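Local coordinates for conserved hypothetical alanine RICH protein (Mycobacterium tuberculosis, PDB 2IB0) that is of unknown function but folds as a four-helix bundle of the ferritin-like type and pairs with a second copy of itself, at residues A[34-39]-A[60-65]; A[88-93]-A[103-108]; A[112-117]-A[127-132]. One frame throughout, in Å; residues are numbered along the deposited sequence.

Contact 1 of 3, residues A[34-39]-A[60-65]; sequences HATIYG and KQHRHR
I37 and H62 bring together the first two helices of a four-helix, ferritin-like bundle, their CA atoms 6.4 Å apart, and T36, the residue before I37, completes the joint. The isoleucine and histidine side chains run past each other in opposite directions: CG1 of I37 lies against CB of H62 at 3.6 Å, while its CD1 reaches on to the backbone O of H62 at 3.8 Å. T36 meets the same histidine from above. Its chi1 of -67° puts OG1 beside the backbone N and leaves CG2 anti to it, and this methyl sits over the middle of the imidazole at 3.6 Å from the ring centroid, only 12° off the ring normal, a well-centred CH-pi contact. Both ring nitrogens have polar partners: ND1 bonds to E33 and NE2 to E107, two carboxylates that fix the rotation of the buried ring. The hydroxyl of T36 bonds back to the carbonyl of V32. At the exposed margin the R63 chain passes I37, with NE 4.2 Å from CG2. The local axes of helices 18-46 and 52-75 run antiparallel at 151°, 9.5 Å apart, while M106 of helix 96-120 packs on T36 and helix 124-150 receives Q61 and R65.

Contact 2 of 3, residues A[88-93]-A[103-108]; sequences QLPMQV and AVRMEN
P90 lies against the helix over R105 and M106, and its ring makes the direct contacts of this joint between an irregular segment and a regular one. Segment 88-93 belongs to the long connection between helices 52-75 and 96-120, which runs over the outside of the four-helix bundle. The CA of P90 stands 7.4 Å from the CA of R105, the nearest such pair here. Along the helix, A103 comes first; it turns its methyl away from the loop and touches Y40 of helix 18-46 and W144 of helix 124-150. R105 is the first residue to engage. Its CG leaves anti to the backbone N (chi1 161°) and the chain then bends at chi2 and chi3, which folds the guanidinium back across the proline. CB of P90 consequently lies over one face of the planar group, towards its rim, 3.6 Å from NH1, and it also touches the aliphatic CG of R105 at 3.7 Å. The guanidinium has a long, weak ion pair with D109 as well, one helical turn further on. M106, buried, follows; its CG meets CG of P90 at 4.1 Å, the two side chains crossing at about a right angle. E107 lies beyond the loop's reach, and its OE2 bonds to Y40 within the bundle. The chemistry is therefore that of apolar packing against a bent arginine: methylene groups and the flat face of a cation rest on a proline ring, without hydrogen bonds between the two segments, so the loop is held here by shape and van der Waals contact and the charge keeps to the solvent-exposed margin.

Contact 3 of 3, residues A[112-117]-A[127-132]; sequences TAWRAV and RVFAST
W114 and A130 bring their CA atoms within 5.5 Å where the two helical segments run antiparallel at 163°, with local axes 8.2 Å apart. This is the close pairing of consecutive helices, 96-120 and 124-150, in a four-helix bundle, and the small side chain of A130 is what sits at the point of nearest approach. The indole of W114 lies alongside it: CE3 is 3.7 Å from CA of A130 and equally far from its CB, an approach oblique to the ring. Here chi1 of -68° sets CG of the tryptophan anti to its own carbonyl carbon, and the six-membered ring reaches across the partner helix to F129. The two aromatics form an offset edge-to-face pair, with the edge of F129 turned to the face of W114, ring centroids 5.8 Å apart and planes at 64°. F129 gets there because its CG is anti to the backbone N, bringing CE2 to 3.7 Å from CH2 of the indole.

At its polar end the indole is also tied down, for NE1 bonds to E33 of helix 18-46; the hydrogen bond and the side chains packed round the buried ring leave it little freedom to turn. Helix 52-75 covers the pair further, with R65 and V69 against W114 and D68 and M72 against F129. Nearby, R127 faces the dimer partner, where its NE bonds to the carbonyl of V118 of the second subunit. V117, three residues on from W114, also meets A130, and its CG1 comes to 3.5 Å from CB of A130, a tight methyl-to-methyl contact.

In the fold
Contacts 1 and 3 each join antiparallel consecutive helices; contact 1 is partly buried near the chain's centre and contact 3 is buried towards the dimer partner. Contact 2 instead lays the long connecting loop on helix 96-120, which contact 3 also uses, on the opposite side of the chain's centre. A buried bond, H62 NE2 to E107 OE2 at 2.7 Å, connects contacts 1 and 2, whereas R65 CD against W114 CZ2 at 3.7 Å joins contacts 1 and 3 by packing. Aromatic contact marks 112-117 with 127-132, a methyl over an imidazole marks 34-39 with 60-65, and proline against arginine marks the partly exposed contact 2.

Contact 1 of 3, residues A[34-39]-A[60-65]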
# COMPACT_ATOMS: atom_id res chain seq x y z
N HIS A 34 -15.03 8.58 7.45
CA HIS A 34 -16.34 8.51 8.10
C HIS A 34 -17.28 7.52 7.39
O HIS A 34 -17.91 6.68 8.04
CB HIS A 34 -16.99 9.88 8.16
CG HIS A 34 -16.39 10.78 9.19
ND1 HIS A 34 -16.08 12.10 8.94
CD2 HIS A 34 -16.04 10.55 10.47
CE1 HIS A 34 -15.59 12.66 10.03
NE2 HIS A 34 -15.53 11.73 10.97
N ALA A 35 -17.32 7.62 6.06
CA ALA A 35 -18.17 6.80 5.21
C ALA A 35 -17.77 5.33 5.24
O ALA A 35 -18.64 4.45 5.12
CB ALA A 35 -18.14 7.30 3.79
N THR A 36 -16.47 5.05 5.43
CA THR A 36 -15.96 3.69 5.55
C THR A 36 -16.29 3.04 6.87
O THR A 36 -16.67 1.87 6.89
CB THR A 36 -14.44 3.64 5.37
OG1 THR A 36 -14.17 3.98 4.03
CG2 THR A 36 -13.95 2.26 5.59
N ILE A 37 -16.13 3.79 7.96
CA ILE A 37 -16.46 3.33 9.30
C ILE A 37 -17.97 3.01 9.36
O ILE A 37 -18.35 1.96 9.89
CB ILE A 37 -16.08 4.41 10.38
CG1 ILE A 37 -14.56 4.55 10.49
CG2 ILE A 37 -16.87 4.21 11.75
CD1 ILE A 37 -14.15 5.96 10.91
N TYR A 38 -18.80 3.87 8.79
CA TYR A 38 -20.23 3.58 8.68
C TYR A 38 -20.46 2.28 7.88
O TYR A 38 -21.29 1.45 8.26
CB TYR A 38 -20.94 4.78 8.05
CG TYR A 38 -22.36 4.59 7.59
CD1 TYR A 38 -23.41 4.75 8.49
CD2 TYR A 38 -22.67 4.31 6.25
CE1 TYR A 38 -24.75 4.61 8.09
CE2 TYR A 38 -24.04 4.19 5.84
CZ TYR A 38 -25.05 4.33 6.76
OH TYR A 38 -26.39 4.25 6.42
N GLY A 39 -19.72 2.10 6.79
CA GLY A 39 -19.96 0.96 5.93
C GLY A 39 -19.57 -0.34 6.59
O GLY A 39 -20.14 -1.40 6.31
N LYS A 60 -10.96 -0.61 13.88
CA LYS A 60 -10.03 0.06 14.80
C LYS A 60 -9.01 0.89 14.02
O LYS A 60 -8.73 2.04 14.36
CB LYS A 60 -9.37 -0.97 15.72
CG LYS A 60 -8.18 -0.50 16.53
CD LYS A 60 -7.43 -1.69 17.19
CE LYS A 60 -6.30 -2.26 16.27
NZ LYS A 60 -5.18 -3.00 17.03
N GLN A 61 -8.48 0.32 12.95
CA GLN A 61 -7.60 1.04 12.02
C GLN A 61 -8.22 2.33 11.43
O GLN A 61 -7.60 3.39 11.41
CB GLN A 61 -7.15 0.10 10.91
CG GLN A 61 -6.27 0.76 9.86
CD GLN A 61 -5.91 -0.23 8.75
OE1 GLN A 61 -6.55 -0.27 7.70
NE2 GLN A 61 -4.94 -1.07 9.02
N HIS A 62 -9.46 2.22 10.95
CA HIS A 62 -10.15 3.40 10.45
C HIS A 62 -10.52 4.41 11.53
O HIS A 62 -10.38 5.60 11.29
CB HIS A 62 -11.39 3.02 9.67
CG HIS A 62 -11.09 2.33 8.41
ND1 HIS A 62 -10.64 2.99 7.28
CD2 HIS A 62 -11.15 1.01 8.08
CE1 HIS A 62 -10.43 2.11 6.32
NE2 HIS A 62 -10.76 0.91 6.77
N ARG A 63 -11.02 3.96 12.68
CA ARG A 63 -11.41 4.89 13.74
C ARG A 63 -10.21 5.68 14.22
O ARG A 63 -10.31 6.90 14.38
CB ARG A 63 -12.12 4.20 14.90
CG ARG A 63 -13.52 3.78 14.59
CD ARG A 63 -14.01 2.81 15.60
NE ARG A 63 -15.44 2.66 15.43
CZ ARG A 63 -16.15 1.57 15.71
NH1 ARG A 63 -15.53 0.49 16.19
NH2 ARG A 63 -17.47 1.57 15.51
N HIS A 64 -9.07 4.99 14.35
CA HIS A 64 -7.83 5.60 14.79
C HIS A 64 -7.32 6.60 13.75
O HIS A 64 -6.96 7.72 14.09
CB HIS A 64 -6.77 4.52 15.10
CG HIS A 64 -5.51 5.06 15.71
ND1 HIS A 64 -4.44 5.53 14.96
CD2 HIS A 64 -5.13 5.22 17.01
CE1 HIS A 64 -3.48 5.95 15.76
NE2 HIS A 64 -3.87 5.78 17.01
N ARG A 65 -7.29 6.20 12.47
CA ARG A 65 -6.91 7.10 11.39
C ARG A 65 -7.79 8.36 11.36
O ARG A 65 -7.27 9.47 11.26
CB ARG A 65 -7.05 6.37 10.06
CG ARG A 65 -6.46 7.12 8.91
CD ARG A 65 -6.72 6.37 7.64
NE ARG A 65 -6.00 5.11 7.60
CZ ARG A 65 -6.42 4.03 6.93
NH1 ARG A 65 -7.56 4.07 6.25
NH2 ARG A 65 -5.69 2.91 6.93

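Contact 2 of 3, residues A[88-93]-A[103-108]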
# COMPACT_ATOMS: atom_id res chain seq x y z
N GLN A 88 -25.09 7.07 1.54
CA GLN A 88 -25.47 6.17 0.51
C GLN A 88 -24.20 5.28 0.36
O GLN A 88 -23.13 5.79 0.04
CB GLN A 88 -25.78 7.00 -0.72
CG GLN A 88 -25.96 6.25 -2.00
CD GLN A 88 -27.18 5.39 -1.98
OE1 GLN A 88 -27.13 4.24 -2.42
NE2 GLN A 88 -28.30 5.92 -1.48
N LEU A 89 -24.31 3.98 0.67
CA LEU A 89 -23.22 3.03 0.42
C LEU A 89 -22.82 3.02 -1.07
O LEU A 89 -23.67 3.22 -1.96
CB LEU A 89 -23.60 1.60 0.86
CG LEU A 89 -23.89 1.23 2.31
CD1 LEU A 89 -24.24 -0.26 2.43
CD2 LEU A 89 -22.74 1.59 3.20
N PRO A 90 -21.53 2.73 -1.35
CA PRO A 90 -21.04 2.64 -2.73
C PRO A 90 -21.70 1.53 -3.59
O PRO A 90 -21.65 1.58 -4.84
CB PRO A 90 -19.53 2.43 -2.57
CG PRO A 90 -19.30 1.98 -1.18
CD PRO A 90 -20.47 2.47 -0.35
N MET A 91 -22.34 0.56 -2.94
CA MET A 91 -23.06 -0.50 -3.64
C MET A 91 -24.20 -1.02 -2.78
O MET A 91 -24.19 -0.85 -1.56
CB MET A 91 -22.13 -1.66 -3.99
CG MET A 91 -21.65 -2.48 -2.79
SD MET A 91 -20.41 -3.71 -3.24
CE MET A 91 -21.39 -5.18 -3.47
N GLN A 92 -25.16 -1.65 -3.44
CA GLN A 92 -26.21 -2.41 -2.79
C GLN A 92 -25.72 -3.73 -2.24
O GLN A 92 -24.85 -4.41 -2.85
CB GLN A 92 -27.36 -2.66 -3.76
CG GLN A 92 -27.90 -1.38 -4.35
CD GLN A 92 -29.33 -1.49 -4.62
OE1 GLN A 92 -29.75 -2.36 -5.39
NE2 GLN A 92 -30.14 -0.66 -3.95
N VAL A 93 -26.28 -4.10 -1.10
CA VAL A 93 -25.92 -5.34 -0.43
C VAL A 93 -27.18 -6.07 0.01
O VAL A 93 -28.19 -5.43 0.31
CB VAL A 93 -24.93 -5.10 0.77
CG1 VAL A 93 -23.62 -4.40 0.27
CG2 VAL A 93 -25.55 -4.29 1.88
N ALA A 103 -16.52 -4.15 1.36
CA ALA A 103 -15.26 -3.87 2.07
C ALA A 103 -14.12 -3.57 1.08
O ALA A 103 -13.37 -2.64 1.26
CB ALA A 103 -14.87 -5.03 2.97
N VAL A 104 -14.02 -4.34 0.01
CA VAL A 104 -12.95 -4.09 -1.00
C VAL A 104 -13.20 -2.71 -1.65
O VAL A 104 -12.29 -1.88 -1.80
CB VAL A 104 -12.95 -5.19 -2.11
CG1 VAL A 104 -11.96 -4.85 -3.28
CG2 VAL A 104 -12.68 -6.55 -1.50
N ARG A 105 -14.43 -2.46 -2.06
CA ARG A 105 -14.73 -1.18 -2.71
C ARG A 105 -14.38 0.00 -1.78
O ARG A 105 -13.84 1.01 -2.23
CB ARG A 105 -16.20 -1.13 -3.13
CG ARG A 105 -16.65 0.30 -3.37
CD ARG A 105 -16.02 0.93 -4.64
NE ARG A 105 -17.04 0.96 -5.68
CZ ARG A 105 -17.75 2.03 -6.02
NH1 ARG A 105 -17.52 3.23 -5.46
NH2 ARG A 105 -18.67 1.90 -6.95
N MET A 106 -14.68 -0.14 -0.49
CA MET A 106 -14.44 0.92 0.48
C MET A 106 -12.94 1.18 0.68
O MET A 106 -12.52 2.30 0.67
CB MET A 106 -15.17 0.66 1.80
CG MET A 106 -16.72 0.66 1.70
SD MET A 106 -17.42 0.83 3.36
CE MET A 106 -16.83 -0.77 4.02
N GLU A 107 -12.15 0.12 0.72
CA GLU A 107 -10.69 0.19 0.88
C GLU A 107 -10.04 0.78 -0.35
O GLU A 107 -9.14 1.59 -0.24
CB GLU A 107 -10.17 -1.21 1.19
CG GLU A 107 -10.61 -1.76 2.60
CD GLU A 107 -10.22 -0.86 3.82
OE1 GLU A 107 -9.33 0.03 3.75
OE2 GLU A 107 -10.79 -1.09 4.91
N ASN A 108 -10.49 0.33 -1.53
CA ASN A 108 -10.07 0.90 -2.80
C ASN A 108 -10.40 2.39 -2.93
O ASN A 108 -9.56 3.15 -3.36
CB ASN A 108 -10.65 0.10 -3.99
CG ASN A 108 -9.95 -1.24 -4.20
OD1 ASN A 108 -10.46 -2.14 -4.88
ND2 ASN A 108 -8.79 -1.37 -3.64

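Contact 3 of 3, residues A[112-117]-A[127-132]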
# COMPACT_ATOMS: atom_id res chain seq x y z
N THR A 112 -7.58 5.53 -3.09
CA THR A 112 -7.72 6.67 -4.01
C THR A 112 -7.68 8.02 -3.31
O THR A 112 -7.07 8.95 -3.84
CB THR A 112 -9.02 6.57 -4.81
OG1 THR A 112 -8.98 5.37 -5.57
CG2 THR A 112 -9.18 7.76 -5.78
N ALA A 113 -8.35 8.13 -2.16
CA ALA A 113 -8.41 9.39 -1.41
C ALA A 113 -7.05 9.68 -0.73
O ALA A 113 -6.58 10.80 -0.75
CB ALA A 113 -9.52 9.37 -0.40
N TRP A 114 -6.43 8.66 -0.18
CA TRP A 114 -5.09 8.79 0.37
C TRP A 114 -3.98 9.07 -0.64
O TRP A 114 -3.07 9.84 -0.34
CB TRP A 114 -4.75 7.64 1.33
CG TRP A 114 -5.62 7.80 2.56
CD1 TRP A 114 -6.68 7.01 2.93
CD2 TRP A 114 -5.53 8.83 3.54
NE1 TRP A 114 -7.25 7.48 4.09
CE2 TRP A 114 -6.56 8.60 4.49
CE3 TRP A 114 -4.67 9.94 3.72
CZ2 TRP A 114 -6.75 9.40 5.60
CZ3 TRP A 114 -4.88 10.77 4.83
CH2 TRP A 114 -5.91 10.50 5.76
N ARG A 115 -4.05 8.47 -1.82
CA ARG A 115 -3.09 8.84 -2.87
C ARG A 115 -3.20 10.32 -3.20
O ARG A 115 -2.20 10.95 -3.49
CB ARG A 115 -3.29 7.99 -4.12
CG ARG A 115 -2.29 8.25 -5.19
CD ARG A 115 -2.46 7.28 -6.37
NE ARG A 115 -2.55 5.90 -5.91
CZ ARG A 115 -3.65 5.15 -5.92
NH1 ARG A 115 -4.81 5.64 -6.39
NH2 ARG A 115 -3.59 3.90 -5.47
N ALA A 116 -4.41 10.89 -3.16
CA ALA A 116 -4.54 12.34 -3.38
C ALA A 116 -3.89 13.20 -2.30
O ALA A 116 -3.36 14.25 -2.58
CB ALA A 116 -6.01 12.72 -3.54
N VAL A 117 -3.99 12.77 -1.03
CA VAL A 117 -3.28 13.46 0.05
C VAL A 117 -1.73 13.36 -0.14
O VAL A 117 -0.97 14.36 0.02
CB VAL A 117 -3.76 12.96 1.46
CG1 VAL A 117 -3.00 13.67 2.58
CG2 VAL A 117 -5.35 13.20 1.67
N ARG A 127 2.76 13.66 4.20
CA ARG A 127 2.89 12.65 3.15
C ARG A 127 3.22 11.26 3.67
O ARG A 127 2.72 10.27 3.12
CB ARG A 127 3.97 13.02 2.13
CG ARG A 127 3.67 14.24 1.34
CD ARG A 127 4.65 14.30 0.19
NE ARG A 127 6.06 14.32 0.57
CZ ARG A 127 6.72 15.41 0.96
NH1 ARG A 127 6.07 16.58 1.07
NH2 ARG A 127 8.02 15.34 1.26
N VAL A 128 4.08 11.16 4.68
CA VAL A 128 4.33 9.86 5.28
C VAL A 128 3.05 9.28 5.89
O VAL A 128 2.80 8.10 5.71
CB VAL A 128 5.54 9.83 6.26
CG1 VAL A 128 5.56 8.54 7.11
CG2 VAL A 128 6.85 9.95 5.49
N PHE A 129 2.24 10.09 6.57
CA PHE A 129 1.00 9.64 7.20
C PHE A 129 0.01 9.14 6.14
O PHE A 129 -0.65 8.09 6.31
CB PHE A 129 0.39 10.76 8.04
CG PHE A 129 -0.97 10.42 8.65
CD1 PHE A 129 -1.06 9.97 9.96
CD2 PHE A 129 -2.14 10.54 7.90
CE1 PHE A 129 -2.31 9.66 10.53
CE2 PHE A 129 -3.39 10.21 8.46
CZ PHE A 129 -3.46 9.78 9.78
N ALA A 130 -0.08 9.91 5.04
CA ALA A 130 -1.02 9.61 3.98
C ALA A 130 -0.57 8.31 3.28
O ALA A 130 -1.39 7.50 2.94
CB ALA A 130 -1.09 10.77 2.98
N SER A 131 0.75 8.15 3.05
CA SER A 131 1.23 6.94 2.44
C SER A 131 1.04 5.71 3.31
O SER A 131 0.77 4.65 2.77
CB SER A 131 2.68 7.06 1.94
OG SER A 131 3.63 6.81 2.96
N THR A 132 1.20 5.83 4.61
CA THR A 132 0.85 4.76 5.55
C THR A 132 -0.66 4.37 5.47
O THR A 132 -1.01 3.15 5.34
CB THR A 132 1.25 5.17 6.96
OG1 THR A 132 2.68 5.30 6.99
CG2 THR A 132 0.83 4.13 7.99